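Local coordinates for Alpha/beta hydrolase fold protein (PDB 4PW0) that probably acts as a hydrolase of the alpha/beta hydrolase fold, with a likely serine-histidine-aspartate catalytic triad; its substrate is not known, at residues Tyr118-Gln123 and Thr220-Pro225. Sequence-based numbering, arbitrary orientation.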
loop_
_atom_site.group_PDB
_atom_site.type_symbol
_atom_site.label_atom_id
_atom_site.label_comp_id
_atom_site.label_asym_id
_atom_site.label_seq_id
_atom_site.Cartn_x
_atom_site.Cartn_y
_atom_site.Cartn_z
ATOM N N TYR A 118 -6.070 16.571 -13.057
ATOM C CA TYR A 118 -6.130 17.745 -13.904
ATOM C C TYR A 118 -5.808 19.001 -13.083
ATOM O O TYR A 118 -5.077 19.899 -13.543
ATOM C CB TYR A 118 -7.479 17.836 -14.626
ATOM C CG TYR A 118 -7.428 18.817 -15.774
ATOM C CD1 TYR A 118 -6.780 18.481 -16.939
ATOM C CD2 TYR A 118 -7.950 20.074 -15.673
ATOM C CE1 TYR A 118 -6.651 19.374 -17.988
ATOM C CE2 TYR A 118 -7.824 20.996 -16.730
ATOM C CZ TYR A 118 -7.200 20.635 -17.873
ATOM O OH TYR A 118 -7.081 21.546 -18.915
HETATM N N MSE A 119 -6.331 19.089 -11.870
HETATM C CA MSE A 119 -6.078 20.240 -10.993
HETATM C C MSE A 119 -4.621 20.371 -10.660
HETATM O O MSE A 119 -4.073 21.487 -10.607
HETATM C CB MSE A 119 -6.895 20.139 -9.692
HETATM C CG MSE A 119 -6.980 21.478 -8.961
HETATM SE SE MSE A 119 -8.052 21.383 -7.348
HETATM C CE MSE A 119 -9.755 21.346 -8.243
ATOM N N ALA A 120 -3.959 19.250 -10.411
ATOM C CA ALA A 120 -2.544 19.292 -10.113
ATOM C C ALA A 120 -1.736 19.776 -11.318
ATOM O O ALA A 120 -0.652 20.399 -11.141
ATOM C CB ALA A 120 -2.065 17.896 -9.690
ATOM N N HIS A 121 -2.223 19.485 -12.506
ATOM C CA HIS A 121 -1.619 19.965 -13.730
ATOM C C HIS A 121 -1.761 21.477 -13.917
ATOM O O HIS A 121 -0.753 22.181 -14.191
ATOM C CB HIS A 121 -2.147 19.226 -14.969
ATOM C CG HIS A 121 -1.664 19.813 -16.249
ATOM N ND1 HIS A 121 -0.328 19.902 -16.562
ATOM C CD2 HIS A 121 -2.338 20.381 -17.276
ATOM C CE1 HIS A 121 -0.196 20.502 -17.736
ATOM N NE2 HIS A 121 -1.401 20.799 -18.193
ATOM N N ILE A 122 -2.979 21.989 -13.714
ATOM C CA ILE A 122 -3.228 23.402 -13.992
ATOM C C ILE A 122 -2.909 24.351 -12.846
ATOM O O ILE A 122 -2.656 25.561 -13.089
ATOM C CB ILE A 122 -4.638 23.680 -14.574
ATOM C CG1 ILE A 122 -5.763 23.396 -13.591
ATOM C CG2 ILE A 122 -4.804 22.959 -15.909
ATOM C CD1 ILE A 122 -7.108 23.948 -14.044
ATOM N N GLN A 123 -3.037 23.866 -11.607
ATOM C CA GLN A 123 -2.819 24.656 -10.428
ATOM C C GLN A 123 -1.923 23.953 -9.414
ATOM O O GLN A 123 -2.302 23.792 -8.258
ATOM C CB GLN A 123 -4.109 25.108 -9.805
ATOM C CG GLN A 123 -4.816 26.224 -10.546
ATOM C CD GLN A 123 -4.113 27.570 -10.443
ATOM O OE1 GLN A 123 -3.264 27.828 -9.590
ATOM N NE2 GLN A 123 -4.488 28.432 -11.311
ATOM N N THR A 220 3.784 12.161 -15.790
ATOM C CA THR A 220 5.100 12.260 -15.199
ATOM C C THR A 220 5.392 13.651 -14.661
ATOM O O THR A 220 6.245 13.823 -13.806
ATOM C CB THR A 220 6.183 11.885 -16.239
ATOM O OG1 THR A 220 6.035 12.683 -17.449
ATOM C CG2 THR A 220 6.117 10.375 -16.571
ATOM N N SER A 221 4.662 14.666 -15.175
ATOM C CA SER A 221 4.861 16.032 -14.727
ATOM C C SER A 221 4.202 16.397 -13.400
ATOM O O SER A 221 4.442 17.477 -12.852
ATOM C CB SER A 221 4.400 17.029 -15.792
ATOM O OG SER A 221 2.975 17.074 -15.918
ATOM N N ILE A 222 3.364 15.494 -12.849
ATOM C CA ILE A 222 2.749 15.775 -11.563
ATOM C C ILE A 222 3.767 15.374 -10.492
ATOM O O ILE A 222 4.009 14.194 -10.274
ATOM C CB ILE A 222 1.438 14.982 -11.400
ATOM C CG1 ILE A 222 0.358 15.533 -12.352
ATOM C CG2 ILE A 222 0.993 15.022 -9.961
ATOM C CD1 ILE A 222 -0.899 14.697 -12.418
ATOM N N GLN A 223 4.383 16.376 -9.864
ATOM C CA GLN A 223 5.503 16.128 -8.965
ATOM C C GLN A 223 5.141 15.960 -7.512
ATOM O O GLN A 223 5.979 15.572 -6.704
ATOM C CB GLN A 223 6.543 17.222 -9.127
ATOM C CG GLN A 223 7.118 17.257 -10.532
ATOM C CD GLN A 223 8.266 18.215 -10.632
ATOM O OE1 GLN A 223 8.067 19.409 -10.686
ATOM N NE2 GLN A 223 9.464 17.690 -10.633
ATOM N N HIS A 224 3.875 16.213 -7.174
ATOM C CA HIS A 224 3.407 16.135 -5.818
ATOM C C HIS A 224 3.503 14.723 -5.248
ATOM O O HIS A 224 3.454 13.757 -6.002
ATOM C CB HIS A 224 1.923 16.493 -5.744
ATOM C CG HIS A 224 1.597 17.824 -6.324
ATOM N ND1 HIS A 224 1.608 18.063 -7.681
ATOM C CD2 HIS A 224 1.223 18.977 -5.727
ATOM C CE1 HIS A 224 1.300 19.333 -7.886
ATOM N NE2 HIS A 224 1.052 19.900 -6.723
ATOM N N PRO A 225 3.611 14.594 -3.926
ATOM C CA PRO A 225 3.370 13.262 -3.333
ATOM C C PRO A 225 1.928 12.797 -3.635
ATOM O O PRO A 225 0.974 13.568 -3.467
ATOM C CB PRO A 225 3.544 13.497 -1.842
ATOM C CG PRO A 225 4.197 14.845 -1.709
ATOM C CD PRO A 225 3.740 15.623 -2.897
HETATM O O HOH W 1 1.793 19.220 -14.947
#
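The imidazole of His224 reaches from the loop to the last turn of the helix and rests against Ala120. Its CB starts toward the helix. A chi1 of -56° turns CG away from the carbonyl carbon and directs the ring toward Ala120. His224 ND1 comes within 4.2 Å of Ala120 CB. His224 CE1 lies 4.1 Å from Ala120 CB and is the ring atom nearest Ala120 O, at 3.9 Å. That oxygen lies oblique to the ring, and the contact is a van der Waals one. NE2, at the tip, is hydrogen-bonded to the carbonyl oxygen of Pro124, just past the helix end. This bond ties the ring to the turn that leaves the helix and limits its rotation.

In the conformer given for Ile222, its CG2 lies 4.2 Å from Ala120 CB. This contact is less certain, because the side chain has a second conformer.

At the more exposed end a water joins the two segments. It lies in the ring plane of His121, 2.8 Å from His121 ND1, and donates a hydrogen bond to Ser221 OG at 2.6 Å. Ser221 OG is also bonded to Glu218 O, and the His121 ring stacks on Phe217.

No direct hydrogen bond crosses between 118-123 and 220-225. The contact joins the C-terminal end of helix 111-122, which follows the probable nucleophile elbow, to the loop leading into strand 226-231. Ala120 and His224 both touch Ile130 of the adjacent parallel strand 127-133. Helix 111-122 connects parallel strands 104-109 and 127-133, a beta-alpha-beta crossover of the alpha/beta hydrolase fold.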